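Local structure of prolyl endopeptidase (Myxococcus xanthus, 2BKL) at residues Ala171-Thr176 with Lys180-Glu185; Val128-Lys133 with Leu234-Lys239; Arg25-Glu30 with Gln36-Ala41; Leu608-Ala613 with Arg625-Ala630. The protein probably hydrolyses oligopeptides on the carboxyl side of proline, and far less readily of alanine, as a serine peptidase of the prolyl oligopeptidase family. All blocks are in the same frame, centred on the assembly; numbering follows the deposited sequence.

Contact 1: residues Ala171-Thr176 with Lys180-Glu185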
# COMPACT_ATOMS: atom_id res chain seq x y z
N ALA A 171 10.51 7.51 -8.91
CA ALA A 171 10.11 8.67 -9.73
C ALA A 171 8.61 8.77 -9.94
O ALA A 171 7.93 7.79 -10.25
CB ALA A 171 10.79 8.66 -11.09
N THR A 172 8.11 10.00 -9.81
CA THR A 172 6.80 10.39 -10.35
C THR A 172 7.07 11.65 -11.16
O THR A 172 7.25 12.73 -10.56
CB THR A 172 5.79 10.63 -9.24
OG1 THR A 172 6.36 11.43 -8.20
CG2 THR A 172 5.43 9.38 -8.52
N PRO A 173 7.13 11.57 -12.49
CA PRO A 173 7.53 12.74 -13.27
C PRO A 173 6.61 13.95 -13.07
O PRO A 173 5.36 13.84 -13.12
CB PRO A 173 7.48 12.25 -14.72
CG PRO A 173 7.73 10.75 -14.58
CD PRO A 173 6.95 10.38 -13.36
N LYS A 174 7.24 15.09 -12.83
CA LYS A 174 6.57 16.39 -12.75
C LYS A 174 6.95 17.20 -13.99
O LYS A 174 8.02 17.79 -14.03
CB LYS A 174 6.98 17.18 -11.51
CG LYS A 174 6.17 16.98 -10.23
CD LYS A 174 6.29 15.61 -9.64
CE LYS A 174 7.69 15.27 -9.16
NZ LYS A 174 7.70 14.00 -8.32
N TRP A 175 6.07 17.22 -14.98
CA TRP A 175 6.27 17.99 -16.19
C TRP A 175 6.22 19.49 -15.94
O TRP A 175 5.36 19.97 -15.20
CB TRP A 175 5.22 17.64 -17.21
CG TRP A 175 5.29 16.29 -17.80
CD1 TRP A 175 4.61 15.19 -17.40
CD2 TRP A 175 6.02 15.92 -18.97
NE1 TRP A 175 4.90 14.14 -18.23
CE2 TRP A 175 5.75 14.57 -19.22
CE3 TRP A 175 6.88 16.61 -19.84
CZ2 TRP A 175 6.31 13.88 -20.30
CZ3 TRP A 175 7.43 15.93 -20.90
CH2 TRP A 175 7.14 14.58 -21.13
N THR A 176 7.14 20.23 -16.53
CA THR A 176 7.02 21.69 -16.52
C THR A 176 5.91 22.15 -17.46
O THR A 176 5.55 21.43 -18.37
CB THR A 176 8.35 22.36 -16.87
OG1 THR A 176 9.00 21.67 -17.94
CG2 THR A 176 9.33 22.24 -15.68
N LYS A 180 8.41 20.55 -21.98
CA LYS A 180 9.73 20.31 -22.57
C LYS A 180 10.59 19.33 -21.76
O LYS A 180 11.64 18.89 -22.24
CB LYS A 180 10.48 21.63 -22.76
CG LYS A 180 9.84 22.51 -23.84
CD LYS A 180 10.80 23.51 -24.45
CE LYS A 180 10.16 24.30 -25.60
NZ LYS A 180 9.57 23.39 -26.64
N GLY A 181 10.13 18.95 -20.58
CA GLY A 181 10.86 18.02 -19.74
C GLY A 181 10.19 17.90 -18.39
O GLY A 181 9.08 18.46 -18.14
N PHE A 182 10.78 17.13 -17.50
CA PHE A 182 10.17 16.86 -16.21
C PHE A 182 11.21 16.70 -15.10
O PHE A 182 12.36 16.28 -15.33
CB PHE A 182 9.29 15.62 -16.29
CG PHE A 182 9.98 14.41 -16.87
CD1 PHE A 182 10.80 13.60 -16.06
CD2 PHE A 182 9.74 14.02 -18.18
CE1 PHE A 182 11.42 12.47 -16.61
CE2 PHE A 182 10.36 12.87 -18.72
CZ PHE A 182 11.17 12.11 -17.93
N TYR A 183 10.81 17.09 -13.89
CA TYR A 183 11.55 16.77 -12.67
C TYR A 183 11.24 15.36 -12.23
O TYR A 183 10.12 14.88 -12.38
CB TYR A 183 11.13 17.72 -11.55
CG TYR A 183 11.53 19.17 -11.77
CD1 TYR A 183 12.79 19.65 -11.38
CD2 TYR A 183 10.64 20.08 -12.33
CE1 TYR A 183 13.14 20.94 -11.56
CE2 TYR A 183 11.01 21.39 -12.54
CZ TYR A 183 12.25 21.81 -12.14
OH TYR A 183 12.66 23.11 -12.32
N TYR A 184 12.22 14.68 -11.66
CA TYR A 184 11.99 13.31 -11.20
C TYR A 184 13.04 12.90 -10.18
O TYR A 184 14.11 13.49 -10.08
CB TYR A 184 11.97 12.30 -12.37
CG TYR A 184 13.32 12.15 -13.03
CD1 TYR A 184 13.85 13.13 -13.86
CD2 TYR A 184 14.12 11.07 -12.74
CE1 TYR A 184 15.12 12.99 -14.43
CE2 TYR A 184 15.39 10.93 -13.31
CZ TYR A 184 15.89 11.90 -14.14
OH TYR A 184 17.15 11.77 -14.69
N GLU A 185 12.70 11.85 -9.44
CA GLU A 185 13.52 11.25 -8.40
C GLU A 185 14.32 10.11 -9.02
O GLU A 185 13.75 9.22 -9.64
CB GLU A 185 12.64 10.68 -7.31
CG GLU A 185 11.72 11.66 -6.60
CD GLU A 185 10.59 12.30 -7.43
OE1 GLU A 185 10.06 11.72 -8.37
OE2 GLU A 185 10.20 13.47 -7.13
O HOH W 1 7.88 10.12 -6.37
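K174 and E185 form a salt bridge across a beta hairpin of the propeller domain, where strand 174-175 is the first, inner-edge strand of a four-stranded antiparallel blade. The ammonium NZ of K174 meets OE2 of E185 at 2.8 Å, on the syn side of the carboxylate. The other oxygen, OE1, takes the backbone N of T172 at 3.0 Å, nearly along its own C-O axis, so both carboxylate oxygens are held. Bends at chi2 (67°) and chi3 (64°) fold the lysine back over the chain just before its strand, and NZ also donates to T172 O at 2.6 Å and T172 OG1 at 2.9 Å. A methionine at K174 would remove that ammonium and is likely to leave the buried carboxylate of E185 without its countercharge and T172 O without this donor. S232, on the neighbouring blade, extends the polar cluster: its OG bonds E185 OE2 and its O accepts from K174 NZ.

K174 and Y183 are a hydrogen-bonded pair, each N reaching the other's O, and T176 N donates to G181 O. The next pair, W175 and F182, is non-hydrogen-bonded, and its side chains emerge on the opposite face from K174 and Y183. The edge of F182 points to the face of W175, a T-shaped pair with planes at 72°, while CB of P173 covers a face of F182. Flat aromatic and compact proline surfaces suit this buried layer, against which A136 of strand 134-141 packs. T176 sets its methyl CG2 3.7 Å from CE2 of Y183.

Contact 2: residues Val128-Lys133 with Leu234-Lys239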
# COMPACT_ATOMS: atom_id res chain seq x y z
N VAL A 128 1.15 12.46 -17.83
CA VAL A 128 0.92 13.07 -19.11
C VAL A 128 1.45 14.50 -19.10
O VAL A 128 1.23 15.26 -18.13
CB VAL A 128 -0.59 13.09 -19.44
CG1 VAL A 128 -0.82 13.55 -20.89
CG2 VAL A 128 -1.21 11.72 -19.18
N SER A 129 2.09 14.92 -20.17
CA SER A 129 2.55 16.30 -20.31
C SER A 129 1.34 17.24 -20.41
O SER A 129 0.24 16.85 -20.77
CB SER A 129 3.47 16.44 -21.52
OG SER A 129 2.77 16.20 -22.73
N TRP A 130 1.56 18.51 -20.04
CA TRP A 130 0.48 19.48 -19.98
C TRP A 130 -0.15 19.75 -21.33
O TRP A 130 -1.33 20.08 -21.39
CB TRP A 130 0.93 20.78 -19.28
CG TRP A 130 1.28 20.49 -17.87
CD1 TRP A 130 2.53 20.37 -17.33
CD2 TRP A 130 0.37 20.11 -16.83
NE1 TRP A 130 2.45 19.99 -16.02
CE2 TRP A 130 1.14 19.80 -15.68
CE3 TRP A 130 -1.02 19.99 -16.74
CZ2 TRP A 130 0.57 19.40 -14.46
CZ3 TRP A 130 -1.58 19.59 -15.54
CH2 TRP A 130 -0.79 19.30 -14.41
N ASP A 131 0.61 19.57 -22.41
CA ASP A 131 0.09 19.74 -23.76
C ASP A 131 -0.65 18.51 -24.31
O ASP A 131 -1.20 18.55 -25.43
CB ASP A 131 1.17 20.23 -24.74
CG ASP A 131 2.26 19.23 -25.00
OD1 ASP A 131 2.21 18.12 -24.44
OD2 ASP A 131 3.24 19.50 -25.75
N GLY A 132 -0.66 17.43 -23.55
CA GLY A 132 -1.32 16.19 -23.94
C GLY A 132 -0.62 15.46 -25.07
O GLY A 132 -1.21 14.54 -25.63
N LYS A 133 0.64 15.81 -25.33
CA LYS A 133 1.37 15.22 -26.48
C LYS A 133 2.35 14.11 -26.10
O LYS A 133 2.79 13.37 -27.00
CB LYS A 133 2.14 16.28 -27.25
CG LYS A 133 1.32 17.49 -27.70
CD LYS A 133 0.31 17.19 -28.73
CE LYS A 133 -0.29 18.54 -29.26
NZ LYS A 133 -1.61 18.38 -29.88
N LEU A 234 5.98 20.12 -8.08
CA LEU A 234 6.04 21.36 -8.87
C LEU A 234 4.64 21.94 -8.96
O LEU A 234 3.70 21.23 -9.24
CB LEU A 234 6.58 21.09 -10.29
CG LEU A 234 6.80 22.34 -11.15
CD1 LEU A 234 7.96 23.20 -10.64
CD2 LEU A 234 7.03 21.97 -12.63
N SER A 235 4.52 23.25 -8.73
CA SER A 235 3.23 23.90 -8.88
C SER A 235 2.82 23.91 -10.35
O SER A 235 3.64 23.83 -11.24
CB SER A 235 3.28 25.33 -8.31
OG SER A 235 4.16 26.16 -9.05
N ARG A 236 1.51 24.00 -10.56
CA ARG A 236 0.96 24.12 -11.92
C ARG A 236 1.55 25.21 -12.78
O ARG A 236 1.80 25.01 -13.96
CB ARG A 236 -0.54 24.34 -11.85
CG ARG A 236 -1.30 23.11 -11.73
CD ARG A 236 -1.21 22.17 -12.94
NE ARG A 236 -1.65 22.70 -14.24
CZ ARG A 236 -2.91 22.99 -14.56
NH1 ARG A 236 -3.87 22.88 -13.66
NH2 ARG A 236 -3.22 23.42 -15.79
N ASP A 237 1.77 26.39 -12.21
CA ASP A 237 2.34 27.49 -12.97
C ASP A 237 3.85 27.39 -13.18
O ASP A 237 4.47 28.25 -13.80
CB ASP A 237 1.96 28.86 -12.33
CG ASP A 237 2.40 29.02 -10.87
OD1 ASP A 237 3.34 28.32 -10.39
OD2 ASP A 237 1.86 29.86 -10.12
N GLY A 238 4.46 26.32 -12.63
CA GLY A 238 5.89 26.11 -12.78
C GLY A 238 6.75 27.03 -11.92
O GLY A 238 7.97 26.99 -12.00
N LYS A 239 6.13 27.85 -11.09
CA LYS A 239 6.87 28.89 -10.40
C LYS A 239 7.43 28.45 -9.05
O LYS A 239 8.31 29.10 -8.52
CB LYS A 239 6.00 30.14 -10.21
CG LYS A 239 5.73 30.91 -11.51
CD LYS A 239 7.00 31.48 -12.14
CE LYS A 239 6.71 32.38 -13.35
NZ LYS A 239 7.28 31.79 -14.62
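R236 is bent at chi2 (-65°) and again at chi3 (-58°), and this double kink turns its guanidinium flat onto the indole of W130, whose own CG lies beside the backbone N, anti to the carbonyl carbon. The two side chains stand on type I beta turns, S129-G132 and S235-G238, which link the first and second strands of two propeller blades that flank the blade of strands 174-175 to 217-220. The planes are only 12° apart, and the stack is displaced toward the rim of the indole: NE of R236 lies 3.4 Å from CZ3 of W130, and CD comes to 3.3 Å from CH2. With CZ of R236 4.4 Å from the centroid of the six-membered ring, this is an off-centre cation-pi contact. Arginine suits the place because its flat cation can stack while its nitrogens still reach acids: NH1 makes salt bridges to D373 and E372. The indole is held in turn by NE1, which donates to W175 O.

Both turns carry the sequence Ser-Xaa-Asp-Gly-Lys and are built alike. Each glycine has a positive phi, which other residues adopt less readily, and each aspartate forms an Asx turn. D131 OD1 accepts from S129 OG at 2.6 Å and from K133 N. In the second turn, S235 OG, at 2.7 Å, and K239 N, at 2.9 Å, reach D237 OD1 from opposite faces of its carboxylate plane.

Contact 3: residues Arg25-Glu30 with Gln36-Ala41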
# COMPACT_ATOMS: atom_id res chain seq x y z
N ARG A 25 19.80 -19.11 9.62
CA ARG A 25 20.63 -18.09 8.97
C ARG A 25 21.04 -18.46 7.53
O ARG A 25 21.07 -17.60 6.65
CB ARG A 25 21.86 -17.82 9.83
CG ARG A 25 22.91 -16.90 9.21
CD ARG A 25 22.47 -15.47 9.04
NE ARG A 25 22.16 -14.88 10.31
CZ ARG A 25 23.04 -14.47 11.21
NH1 ARG A 25 24.34 -14.45 10.92
NH2 ARG A 25 22.64 -14.01 12.39
N TRP A 26 21.34 -19.73 7.28
CA TRP A 26 21.81 -20.15 5.98
C TRP A 26 20.82 -19.91 4.86
O TRP A 26 21.21 -19.77 3.70
CB TRP A 26 22.31 -21.62 6.01
CG TRP A 26 21.26 -22.68 6.08
CD1 TRP A 26 20.69 -23.23 7.21
CD2 TRP A 26 20.68 -23.37 4.97
NE1 TRP A 26 19.78 -24.19 6.85
CE2 TRP A 26 19.76 -24.32 5.49
CE3 TRP A 26 20.83 -23.29 3.59
CZ2 TRP A 26 19.00 -25.16 4.67
CZ3 TRP A 26 20.07 -24.12 2.78
CH2 TRP A 26 19.18 -25.05 3.32
N LEU A 27 19.53 -19.86 5.20
CA LEU A 27 18.50 -19.58 4.20
C LEU A 27 18.43 -18.13 3.76
O LEU A 27 17.67 -17.82 2.82
CB LEU A 27 17.12 -19.97 4.74
CG LEU A 27 16.90 -21.46 4.96
CD1 LEU A 27 15.59 -21.68 5.67
CD2 LEU A 27 16.88 -22.18 3.63
N GLU A 28 19.20 -17.24 4.36
CA GLU A 28 19.14 -15.82 3.96
C GLU A 28 19.66 -15.55 2.55
O GLU A 28 19.10 -14.75 1.83
CB GLU A 28 19.87 -14.90 4.95
CG GLU A 28 19.19 -14.81 6.31
CD GLU A 28 19.86 -13.87 7.30
OE1 GLU A 28 20.91 -13.30 6.96
OE2 GLU A 28 19.33 -13.73 8.44
N ASP A 29 20.72 -16.25 2.16
CA ASP A 29 21.42 -15.95 0.91
C ASP A 29 20.80 -16.76 -0.22
O ASP A 29 21.06 -17.94 -0.37
CB ASP A 29 22.90 -16.27 1.08
CG ASP A 29 23.70 -15.92 -0.15
OD1 ASP A 29 23.15 -15.29 -1.09
OD2 ASP A 29 24.91 -16.23 -0.25
N GLU A 30 19.97 -16.10 -1.01
CA GLU A 30 19.25 -16.77 -2.08
C GLU A 30 20.17 -17.12 -3.25
O GLU A 30 19.77 -17.85 -4.16
CB GLU A 30 18.05 -15.92 -2.56
CG GLU A 30 18.35 -14.73 -3.47
CD GLU A 30 19.07 -13.57 -2.80
OE1 GLU A 30 19.10 -13.49 -1.55
OE2 GLU A 30 19.61 -12.70 -3.54
N GLN A 36 18.29 -22.25 -3.31
CA GLN A 36 17.39 -22.35 -4.47
C GLN A 36 16.75 -23.72 -4.58
O GLN A 36 15.55 -23.82 -4.83
CB GLN A 36 18.14 -22.02 -5.76
CG GLN A 36 18.54 -20.57 -5.85
CD GLN A 36 17.35 -19.63 -6.07
OE1 GLN A 36 16.36 -19.98 -6.75
NE2 GLN A 36 17.44 -18.42 -5.51
N THR A 37 17.51 -24.79 -4.36
CA THR A 37 16.94 -26.14 -4.36
C THR A 37 15.82 -26.31 -3.31
O THR A 37 14.76 -26.92 -3.56
CB THR A 37 18.05 -27.17 -4.14
OG1 THR A 37 18.95 -27.13 -5.26
CG2 THR A 37 17.53 -28.57 -4.13
N TRP A 38 16.08 -25.79 -2.11
CA TRP A 38 15.13 -25.85 -1.00
C TRP A 38 13.86 -25.07 -1.32
O TRP A 38 12.74 -25.54 -1.06
CB TRP A 38 15.82 -25.35 0.26
CG TRP A 38 15.05 -25.35 1.51
CD1 TRP A 38 15.04 -26.33 2.44
CD2 TRP A 38 14.19 -24.30 2.00
NE1 TRP A 38 14.24 -25.98 3.50
CE2 TRP A 38 13.71 -24.73 3.26
CE3 TRP A 38 13.79 -23.04 1.51
CZ2 TRP A 38 12.87 -23.94 4.04
CZ3 TRP A 38 12.94 -22.27 2.28
CH2 TRP A 38 12.49 -22.72 3.52
N MET A 39 14.03 -23.89 -1.90
CA MET A 39 12.90 -23.07 -2.33
C MET A 39 12.01 -23.81 -3.32
O MET A 39 10.79 -23.86 -3.18
CB MET A 39 13.40 -21.77 -2.94
CG MET A 39 13.99 -20.83 -1.91
SD MET A 39 15.03 -19.55 -2.60
CE MET A 39 13.98 -18.76 -3.70
N THR A 40 12.63 -24.40 -4.33
CA THR A 40 11.88 -25.15 -5.32
C THR A 40 11.12 -26.30 -4.66
O THR A 40 9.96 -26.54 -4.97
CB THR A 40 12.86 -25.66 -6.37
OG1 THR A 40 13.47 -24.55 -7.03
CG2 THR A 40 12.14 -26.47 -7.47
N ALA A 41 11.79 -27.01 -3.76
CA ALA A 41 11.15 -28.14 -3.07
C ALA A 41 10.02 -27.70 -2.14
O ALA A 41 8.97 -28.35 -2.09
CB ALA A 41 12.19 -28.93 -2.31
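L27 lies almost squarely over the indole of W38, the two side chains crossing at about a right angle. Its CD2 methyl sits 3.9 Å from the centroid of the six-membered ring, close to the ring normal, in a CH-pi contact, and its CD1 reaches CZ2 of W38 at 3.9 Å. W38 can offer this face because its CG stands anti to the backbone N (chi1 -179°), swinging the indole out from the helix toward the preceding loop. W26 comes in differently: its edge is directed at the face of the five-membered ring of W38, with planes at 73° and centroids 5.8 Å apart. The same CD2 of L27 also lies above the rim of the W26 ring, so this one methyl packs on both indoles, while the second branch, CD1, widens the contact with W38.

The short 3-10 turn 25-27 thus folds back on helix 33-51, a part of the chain that in this family joins the alpha/beta-hydrolase domain although it precedes the propeller in sequence. R625 and V628 of helix 622-632 pack against W38 as well. The indole nitrogens find partners further toward the N-terminus, NE1 of W26 at R7 O and NE1 of W38 at T6 OG1.

Q36 adds the polar link. Bent at chi2, it turns its amide so that NE2 donates to E30 O at 2.8 Å with an almost straight N-H...O angle of 173°. With an alanine here the amide is gone, and E30 O is likely to lose this donor and the end of the loop to become freer to move. The acceptor lies practically in the plane of the Q36 amide.

Contact 4: residues Leu608-Ala613 with Arg625-Ala630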
# COMPACT_ATOMS: atom_id res chain seq x y z
N LEU A 608 -0.50 -22.87 8.64
CA LEU A 608 0.16 -21.70 8.09
C LEU A 608 0.32 -21.82 6.60
O LEU A 608 0.86 -22.82 6.11
CB LEU A 608 1.51 -21.53 8.76
CG LEU A 608 2.43 -20.44 8.26
CD1 LEU A 608 1.78 -19.07 8.46
CD2 LEU A 608 3.79 -20.49 8.97
N LEU A 609 -0.14 -20.81 5.85
CA LEU A 609 0.15 -20.66 4.43
C LEU A 609 0.93 -19.36 4.23
O LEU A 609 0.43 -18.28 4.49
CB LEU A 609 -1.13 -20.63 3.60
CG LEU A 609 -1.02 -20.37 2.10
CD1 LEU A 609 -0.09 -21.38 1.43
CD2 LEU A 609 -2.39 -20.34 1.42
N MET A 610 2.19 -19.49 3.80
CA MET A 610 3.08 -18.36 3.54
C MET A 610 2.95 -18.05 2.06
O MET A 610 3.28 -18.90 1.21
CB MET A 610 4.52 -18.83 3.71
CG MET A 610 5.27 -18.76 5.02
SD MET A 610 4.52 -18.01 6.36
CE MET A 610 5.85 -16.85 6.76
N MET A 611 2.56 -16.84 1.72
CA MET A 611 2.41 -16.43 0.33
C MET A 611 3.54 -15.49 -0.04
O MET A 611 3.50 -14.28 0.19
CB MET A 611 1.07 -15.80 0.06
CG MET A 611 -0.03 -16.62 0.61
SD MET A 611 -1.70 -16.55 -0.04
CE MET A 611 -1.49 -16.75 -1.85
N ALA A 612 4.55 -16.07 -0.66
CA ALA A 612 5.77 -15.35 -1.01
C ALA A 612 5.80 -15.03 -2.50
O ALA A 612 4.99 -15.52 -3.29
CB ALA A 612 6.97 -16.18 -0.63
N ALA A 613 6.71 -14.14 -2.85
CA ALA A 613 6.90 -13.65 -4.21
C ALA A 613 8.38 -13.73 -4.55
O ALA A 613 9.22 -13.24 -3.77
CB ALA A 613 6.42 -12.23 -4.33
N ARG A 625 11.14 -17.61 4.37
CA ARG A 625 11.87 -18.88 4.38
C ARG A 625 12.28 -19.28 5.78
O ARG A 625 12.06 -20.43 6.20
CB ARG A 625 13.13 -18.80 3.51
CG ARG A 625 12.93 -18.50 2.04
CD ARG A 625 14.14 -18.84 1.14
NE ARG A 625 15.25 -17.90 1.29
CZ ARG A 625 15.45 -16.79 0.59
NH1 ARG A 625 14.58 -16.39 -0.31
NH2 ARG A 625 16.54 -16.04 0.81
N LYS A 626 12.90 -18.38 6.51
CA LYS A 626 13.35 -18.70 7.86
C LYS A 626 12.17 -19.04 8.79
O LYS A 626 12.26 -19.97 9.62
CB LYS A 626 14.19 -17.59 8.45
CG LYS A 626 15.51 -17.33 7.73
CD LYS A 626 16.59 -16.75 8.62
CE LYS A 626 16.20 -15.44 9.25
NZ LYS A 626 17.36 -14.82 10.00
N PHE A 627 11.07 -18.28 8.68
CA PHE A 627 9.94 -18.51 9.55
C PHE A 627 9.28 -19.83 9.24
O PHE A 627 8.95 -20.56 10.17
CB PHE A 627 8.95 -17.35 9.46
CG PHE A 627 7.86 -17.38 10.49
CD1 PHE A 627 8.12 -17.01 11.80
CD2 PHE A 627 6.56 -17.78 10.15
CE1 PHE A 627 7.11 -16.96 12.73
CE2 PHE A 627 5.55 -17.78 11.10
CZ PHE A 627 5.82 -17.39 12.39
N VAL A 628 9.07 -20.16 7.97
CA VAL A 628 8.43 -21.45 7.62
C VAL A 628 9.28 -22.61 8.11
O VAL A 628 8.76 -23.60 8.63
CB VAL A 628 8.05 -21.58 6.14
CG1 VAL A 628 9.17 -22.05 5.28
CG2 VAL A 628 6.87 -22.56 5.99
N ALA A 629 10.60 -22.50 7.98
CA ALA A 629 11.49 -23.52 8.50
C ALA A 629 11.34 -23.71 10.00
O ALA A 629 11.23 -24.83 10.49
CB ALA A 629 12.92 -23.19 8.18
N ALA A 630 11.23 -22.61 10.73
CA ALA A 630 11.08 -22.66 12.18
C ALA A 630 9.74 -23.32 12.58
O ALA A 630 9.68 -24.11 13.51
CB ALA A 630 11.19 -21.26 12.76
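The phenyl ring of F627 receives two aliphatic groups obliquely along its CD2-CE2 side: CD2 of L608 approaches its CE2 at 3.9 Å, and, in the conformer described here, the terminal methyl CE of M610 approaches its CD2 at 3.6 Å. L560, in a loop, also touches the F627 side chain. F627 holds its CG anti to the backbone N (chi1 -171°), which carries the phenyl from the helix toward the strand, where L608 and M610, two positions apart and therefore on the same side of the sheet, extend to meet it. L608 slants across F627. M610 was modelled in two conformers, so its contacts are less certain than those of the leucine; in this one its axis runs at about a right angle to that of F627. A long flexible thioether suits a site where a side chain must fit round a ring.

Further along, the same conformer probably brings CG of M610 within 4.1 Å of CB of V628, the two side chains sliding past each other in opposite directions. V628, a compact beta-branched residue, also touches L643 of the next strand.

The purely apolar interface separates the axes of the short segments by 10.0 Å, and their directions are 162° apart. This near-antiparallel packing of a helix on its preceding strand is that of the beta-alpha-beta unit formed by 607-613, 622-632 and 641-646 in the alpha/beta-hydrolase fold.

Overall arrangement
The four contacts form two pairs far apart in the molecule, contact 4 lying across the chain's centre from contacts 1 and 2. Contacts 1 and 2, with centres 9 Å apart in the propeller, touch through W175 O and W130 NE1, 3.0 Å apart. Contacts 3 and 4, with centres 12 Å apart, tie the N-terminal segment to the hydrolase domain: K626 NZ meets E28 OE2 at 2.7 Å. Between the pairs, contacts 1 and 4 have centres about 40 Å apart. The bound benzyloxycarbonyl-Ala-Pro lies in a pocket lined from both domains, including K169 and Y170 just before contact 1, and R618 and V619 between the segments of contact 4. The M610 side chain is about 14 Å from this ligand.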